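Local coordinates for uncharacterized protein Ta0194 (Thermoplasma acidophilum DSM 1728, PDB 3BDI) that is of unconfirmed function but belongs to the alpha/beta hydrolase superfamily, ABHD14 family, and is probably a hydrolase acting through a Ser-His-Asp triad, at residues M113-M116 and T117-Y121; A134-E137 and S138-G141. All coordinates share one frame; numbering follows the deposited sequence.

How the contacts relate
Both contacts are local, and they sit on neighbouring pieces of the alpha/beta hydrolase fold, their centres about 11 Å apart. Contact 1 is buried: it lies within helix 109-120 and is made mostly of main-chain bonds, two of them joined at the same acceptor by a threonine hydroxyl, with apolar side chains around them. Contact 2 lies at the surface, in the loop after strand 125-131 and the start of helix 140-143; a single direct hydrogen bond closes its turn, and waters link further polar groups. The two meet through apolar groups: Leu139 CD1 comes within 3.8 Å of Met116 CE, and Val136 CG1 within 4.0 Å of Ile115 CG2, so the loop packs against the helix.

Contact 1: M113-M116 and T117-Y121; sequences MVIM and TTLQY
Thr117 and Thr118 turn their hydroxyls back onto the carbonyls of Met113 and Val114, one helical turn earlier, in the helix of a beta-alpha-beta unit that runs from strand 102-107 through helix 109-120 to strand 125-131. Met113 O accepts Thr117 OG1 at 2.8 Å, as well as the amide of the same residue. The two donors come from opposite faces of the carbonyl plane, so two bonds grip one oxygen. Val114 O is held likewise, with Thr118 OG1 at 2.9 Å. Both hydroxyls lie beside their own backbone N (chi1 -56° in Thr117), which swings them over the preceding turn and satisfies them inside a buried helix face. That face packs on the sheet: Val114, Thr117 and Thr118 all touch Ile104. Met113 and Met116, both selenomethionine, pack on helix 83-96 at Ala86 and Leu83, and Thr117 reaches the same helix at Ile90. One turn on from Ile115, Leu119 brings CD1 to 4.2 Å from Ile115 CG2. Met116 and Gln120 lie side by side and point the same way. With CG anti to the backbone N (chi1 -178°) and two further bends, Met116 sets its SE 4.1 Å from Gln120 CG.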
HETATM    1  N   MSE A 113       6.069   4.148   2.226  1.00 11.55           N
HETATM    2  CA  MSE A 113       6.808   3.239   1.390  1.00 11.14           C
HETATM    3  C   MSE A 113       6.335   3.273  -0.051  1.00 12.41           C
HETATM    4  O   MSE A 113       7.167   3.218  -0.985  1.00 11.29           O
HETATM    5  CB  MSE A 113       6.711   1.813   1.927  1.00 12.78           C
HETATM    6  CG  MSE A 113       7.341   1.614   3.254  1.00  9.02           C
HETATM    7 SE   MSE A 113       7.182  -0.221   3.829  0.75 11.80          SE
HETATM    8  CE  MSE A 113       8.297  -0.063   5.389  1.00 12.93           C
ATOM      9  N   VAL A 114       5.009   3.279  -0.256  1.00 10.11           N
ATOM     10  CA  VAL A 114       4.522   3.255  -1.640  1.00 11.10           C
ATOM     11  C   VAL A 114       4.801   4.578  -2.360  1.00 12.91           C
ATOM     12  O   VAL A 114       5.049   4.570  -3.582  1.00 12.11           O
ATOM     13  CB  VAL A 114       3.054   2.886  -1.768  1.00 13.13           C
ATOM     14  CG1 VAL A 114       2.830   1.492  -1.228  1.00 11.81           C
ATOM     15  CG2 VAL A 114       2.109   3.905  -1.121  1.00 15.94           C
ATOM     16  N   ILE A 115       4.782   5.683  -1.628  1.00 11.99           N
ATOM     17  CA  ILE A 115       5.187   6.976  -2.232  1.00 12.34           C
ATOM     18  C   ILE A 115       6.653   6.884  -2.686  1.00 13.64           C
ATOM     19  O   ILE A 115       6.978   7.177  -3.866  1.00 15.01           O
ATOM     20  CB  ILE A 115       4.870   8.157  -1.282  1.00 12.77           C
ATOM     21  CG1 ILE A 115       3.330   8.352  -1.296  1.00 16.71           C
ATOM     22  CG2 ILE A 115       5.602   9.463  -1.698  1.00 14.82           C
ATOM     23  CD1 ILE A 115       2.785   9.267  -0.276  1.00 16.94           C
HETATM   24  N   MSE A 116       7.530   6.455  -1.791  1.00 13.30           N
HETATM   25  CA  MSE A 116       8.923   6.352  -2.141  1.00 12.67           C
HETATM   26  C   MSE A 116       9.163   5.421  -3.310  1.00 14.23           C
HETATM   27  O   MSE A 116      10.001   5.700  -4.195  1.00 13.05           O
HETATM   28  CB  MSE A 116       9.781   5.898  -0.958  1.00 15.75           C
HETATM   29  CG  MSE A 116      11.296   5.835  -1.296  1.00 13.93           C
HETATM   30 SE   MSE A 116      12.078   7.578  -1.735  0.75 22.63          SE
HETATM   31  CE  MSE A 116      12.387   8.068   0.010  1.00 19.80           C
ATOM     32  N   THR A 117       8.470   4.299  -3.351  1.00 12.46           N
ATOM     33  CA  THR A 117       8.592   3.391  -4.488  1.00 11.79           C
ATOM     34  C   THR A 117       8.208   4.051  -5.824  1.00 15.23           C
ATOM     35  O   THR A 117       8.861   3.821  -6.848  1.00 13.55           O
ATOM     36  CB  THR A 117       7.723   2.153  -4.274  1.00 12.14           C
ATOM     37  OG1 THR A 117       8.097   1.551  -3.033  1.00 12.27           O
ATOM     38  CG2 THR A 117       7.847   1.148  -5.404  1.00 13.38           C
ATOM     39  N   THR A 118       7.187   4.902  -5.796  1.00 13.39           N
ATOM     40  CA  THR A 118       6.774   5.635  -7.011  1.00 12.96           C
ATOM     41  C   THR A 118       7.801   6.689  -7.407  1.00 15.19           C
ATOM     42  O   THR A 118       8.043   6.871  -8.594  1.00 14.30           O
ATOM     43  CB  THR A 118       5.381   6.247  -6.811  1.00 13.25           C
ATOM     44  OG1 THR A 118       4.475   5.227  -6.358  1.00 12.80           O
ATOM     45  CG2 THR A 118       4.839   6.792  -8.110  1.00 12.76           C
ATOM     46  N   LEU A 119       8.450   7.308  -6.439  1.00 13.55           N
ATOM     47  CA  LEU A 119       9.511   8.299  -6.715  1.00 13.74           C
ATOM     48  C   LEU A 119      10.740   7.621  -7.310  1.00 15.12           C
ATOM     49  O   LEU A 119      11.392   8.184  -8.187  1.00 16.86           O
ATOM     50  CB  LEU A 119       9.896   9.071  -5.448  1.00 16.44           C
ATOM     51  CG  LEU A 119       8.778   9.912  -4.834  1.00 21.64           C
ATOM     52  CD1 LEU A 119       9.241  10.564  -3.522  1.00 16.86           C
ATOM     53  CD2 LEU A 119       8.266  10.929  -5.831  1.00 25.89           C
ATOM     54  N   GLN A 120      11.058   6.404  -6.875  1.00 14.47           N
ATOM     55  CA  GLN A 120      12.269   5.701  -7.307  1.00 14.49           C
ATOM     56  C   GLN A 120      12.081   4.898  -8.569  1.00 15.64           C
ATOM     57  O   GLN A 120      12.972   4.895  -9.434  1.00 16.73           O
ATOM     58  CB  GLN A 120      12.763   4.756  -6.222  1.00 17.08           C
ATOM     59  CG  GLN A 120      13.239   5.428  -4.976  1.00 18.15           C
ATOM     60  CD  GLN A 120      14.631   6.027  -5.091  1.00 30.77           C
ATOM     61  OE1 GLN A 120      14.790   7.200  -5.431  1.00 33.02           O
ATOM     62  NE2 GLN A 120      15.639   5.226  -4.802  1.00 29.02           N
ATOM     63  N   TYR A 121      10.939   4.223  -8.691  1.00 13.65           N
ATOM     64  CA  TYR A 121      10.656   3.238  -9.703  1.00 13.16           C
ATOM     65  C   TYR A 121       9.269   3.477 -10.290  1.00 14.07           C
ATOM     66  O   TYR A 121       8.383   2.628 -10.269  1.00 14.93           O
ATOM     67  CB  TYR A 121      10.729   1.831  -9.081  1.00 14.14           C
ATOM     68  CG  TYR A 121      12.062   1.519  -8.473  1.00 16.88           C
ATOM     69  CD1 TYR A 121      13.209   1.515  -9.264  1.00 18.51           C
ATOM     70  CD2 TYR A 121      12.206   1.250  -7.106  1.00 16.73           C
ATOM     71  CE1 TYR A 121      14.446   1.254  -8.712  1.00 21.00           C
ATOM     72  CE2 TYR A 121      13.435   0.966  -6.554  1.00 19.08           C
ATOM     73  CZ  TYR A 121      14.561   0.980  -7.354  1.00 22.29           C
ATOM     74  OH  TYR A 121      15.830   0.698  -6.862  1.00 26.94           O
TER

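Contact 2: A134-E137 and S138-G141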
ATOM      1  N   ALA A 134       2.729   8.170   6.358  1.00 11.08           N
ATOM      2  CA  ALA A 134       3.730   8.660   7.287  1.00 11.68           C
ATOM      3  C   ALA A 134       5.080   8.682   6.599  1.00 13.28           C
ATOM      4  O   ALA A 134       5.291   8.063   5.570  1.00 15.38           O
ATOM      5  CB  ALA A 134       3.778   7.748   8.496  1.00 11.94           C
ATOM      6  N   TRP A 135       5.977   9.489   7.160  1.00 15.77           N
ATOM      7  CA  TRP A 135       7.415   9.531   6.797  1.00 17.87           C
ATOM      8  C   TRP A 135       7.747  10.166   5.438  1.00 18.76           C
ATOM      9  O   TRP A 135       8.867   9.965   4.909  1.00 21.70           O
ATOM     10  CB  TRP A 135       8.075   8.143   6.895  1.00 20.49           C
ATOM     11  CG  TRP A 135       7.903   7.408   8.209  1.00 21.05           C
ATOM     12  CD1 TRP A 135       7.390   7.893   9.383  1.00 22.18           C
ATOM     13  CD2 TRP A 135       8.292   6.043   8.482  1.00 26.49           C
ATOM     14  NE1 TRP A 135       7.400   6.914  10.353  1.00 27.61           N
ATOM     15  CE2 TRP A 135       7.961   5.776   9.831  1.00 24.97           C
ATOM     16  CE3 TRP A 135       8.879   5.028   7.713  1.00 26.68           C
ATOM     17  CZ2 TRP A 135       8.208   4.531  10.445  1.00 28.87           C
ATOM     18  CZ3 TRP A 135       9.133   3.778   8.325  1.00 25.73           C
ATOM     19  CH2 TRP A 135       8.789   3.556   9.686  1.00 25.17           C
ATOM     20  N   VAL A 136       6.833  10.928   4.868  1.00 17.92           N
ATOM     21  CA  VAL A 136       7.080  11.496   3.537  1.00 17.90           C
ATOM     22  C   VAL A 136       7.162  13.033   3.519  1.00 16.74           C
ATOM     23  O   VAL A 136       7.201  13.628   2.458  1.00 15.26           O
ATOM     24  CB  VAL A 136       6.057  10.990   2.461  1.00 20.14           C
ATOM     25  CG1 VAL A 136       6.200   9.495   2.272  1.00 26.00           C
ATOM     26  CG2 VAL A 136       4.625  11.383   2.809  1.00 24.45           C
ATOM     27  N   GLU A 137       7.123  13.661   4.687  1.00 15.66           N
ATOM     28  CA  GLU A 137       7.083  15.131   4.717  1.00 16.84           C
ATOM     29  C   GLU A 137       8.298  15.756   4.089  1.00 17.55           C
ATOM     30  O   GLU A 137       8.193  16.849   3.590  1.00 15.93           O
ATOM     31  CB  GLU A 137       6.916  15.636   6.132  1.00 18.32           C
ATOM     32  CG  GLU A 137       5.561  15.332   6.712  1.00 21.30           C
ATOM     33  CD  GLU A 137       5.308  15.992   8.038  1.00 21.84           C
ATOM     34  OE1 GLU A 137       5.376  17.234   8.073  1.00 24.87           O
ATOM     35  OE2 GLU A 137       5.028  15.289   9.035  1.00 22.96           O
ATOM     36  N   SER A 138       9.408  15.046   4.031  1.00 18.06           N
ATOM     37  CA  SER A 138      10.613  15.565   3.369  1.00 17.71           C
ATOM     38  C   SER A 138      10.671  15.358   1.854  1.00 19.62           C
ATOM     39  O   SER A 138      11.658  15.766   1.207  1.00 19.84           O
ATOM     40  CB  SER A 138      11.840  14.890   3.982  1.00 19.29           C
ATOM     41  OG  SER A 138      11.958  13.540   3.537  1.00 25.13           O
ATOM     42  N   LEU A 139       9.646  14.729   1.280  1.00 15.86           N
ATOM     43  CA  LEU A 139       9.634  14.327  -0.125  1.00 17.77           C
ATOM     44  C   LEU A 139       8.694  15.130  -0.994  1.00 15.08           C
ATOM     45  O   LEU A 139       8.438  14.760  -2.122  1.00 18.60           O
ATOM     46  CB  LEU A 139       9.214  12.861  -0.189  1.00 15.47           C
ATOM     47  CG  LEU A 139      10.091  11.912   0.618  1.00 19.86           C
ATOM     48  CD1 LEU A 139       9.559  10.475   0.541  1.00 20.79           C
ATOM     49  CD2 LEU A 139      11.496  12.010   0.077  1.00 21.20           C
ATOM     50  N   LYS A 140       8.231  16.278  -0.519  1.00 19.17           N
ATOM     51  CA  LYS A 140       7.207  17.066  -1.236  1.00 17.46           C
ATOM     52  C   LYS A 140       7.675  17.488  -2.625  1.00 18.01           C
ATOM     53  O   LYS A 140       6.880  17.498  -3.588  1.00 16.37           O
ATOM     54  CB  LYS A 140       6.849  18.311  -0.420  1.00 16.71           C
ATOM     55  CG  LYS A 140       6.235  17.994   0.920  1.00 21.32           C
ATOM     56  CD  LYS A 140       5.950  19.275   1.692  1.00 19.01           C
ATOM     57  CE  LYS A 140       5.508  18.931   3.094  1.00 20.40           C
ATOM     58  NZ  LYS A 140       5.222  20.182   3.883  1.00 23.62           N
ATOM     59  N   GLY A 141       8.957  17.854  -2.754  1.00 18.10           N
ATOM     60  CA  GLY A 141       9.466  18.332  -4.031  1.00 20.46           C
ATOM     61  C   GLY A 141       9.491  17.202  -5.047  1.00 19.15           C
ATOM     62  O   GLY A 141       9.344  17.431  -6.246  1.00 21.36           O
TER
HETATM   63  O   HOH W   1      10.226  12.541   5.148  1.00 28.53           O
HETATM   64  O   HOH W   2       9.690  18.316   1.564  1.00 30.45           O
HETATM   65  O   HOH W   3       5.298  19.195   6.625  1.00 32.73           O
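Val136 and Leu139 touch through their methyl groups, CG1 of the valine lying 3.9 Å from CD1 of the leucine. The two side chains cross at about a right angle. Leu139 CG lies beside its own backbone N (chi1 -57°), which carries CD1 back over the valine. The pair packs against neighbouring helices, Val136 on Tyr169 of helix 163-172 and Leu139 on Leu119.

The direct hydrogen bond across the turn runs from Leu139 N to Val136 O, 2.9 Å, and it is fairly straight at the hydrogen (160°). The amide nevertheless stands above the carbonyl plane, 54° out of it. The bond closes a type I beta turn at the end of the loop that follows strand 125-131 of the alpha/beta hydrolase fold, and Leu139 is the N-cap residue of the short helix 140-143. Just upstream, the backbone of Ala134 is hydrogen-bonded to Ser108, the presumed nucleophile.

Waters carry other polar links of the turn. One takes the Ser138 N-H, lies 2.6 Å from Ser138 OG, and donates weakly to Trp135 O. A second donates to Glu137 O and accepts from Lys140 N. The acidic and basic ends of Glu137 and Lys140 do not meet, OE1 and NZ being 5.1 Å apart. Lys140 NZ finds its direct salt bridge with Glu168 on helix 163-172, and Lys140 CE passes 3.4 Å from Glu137 O.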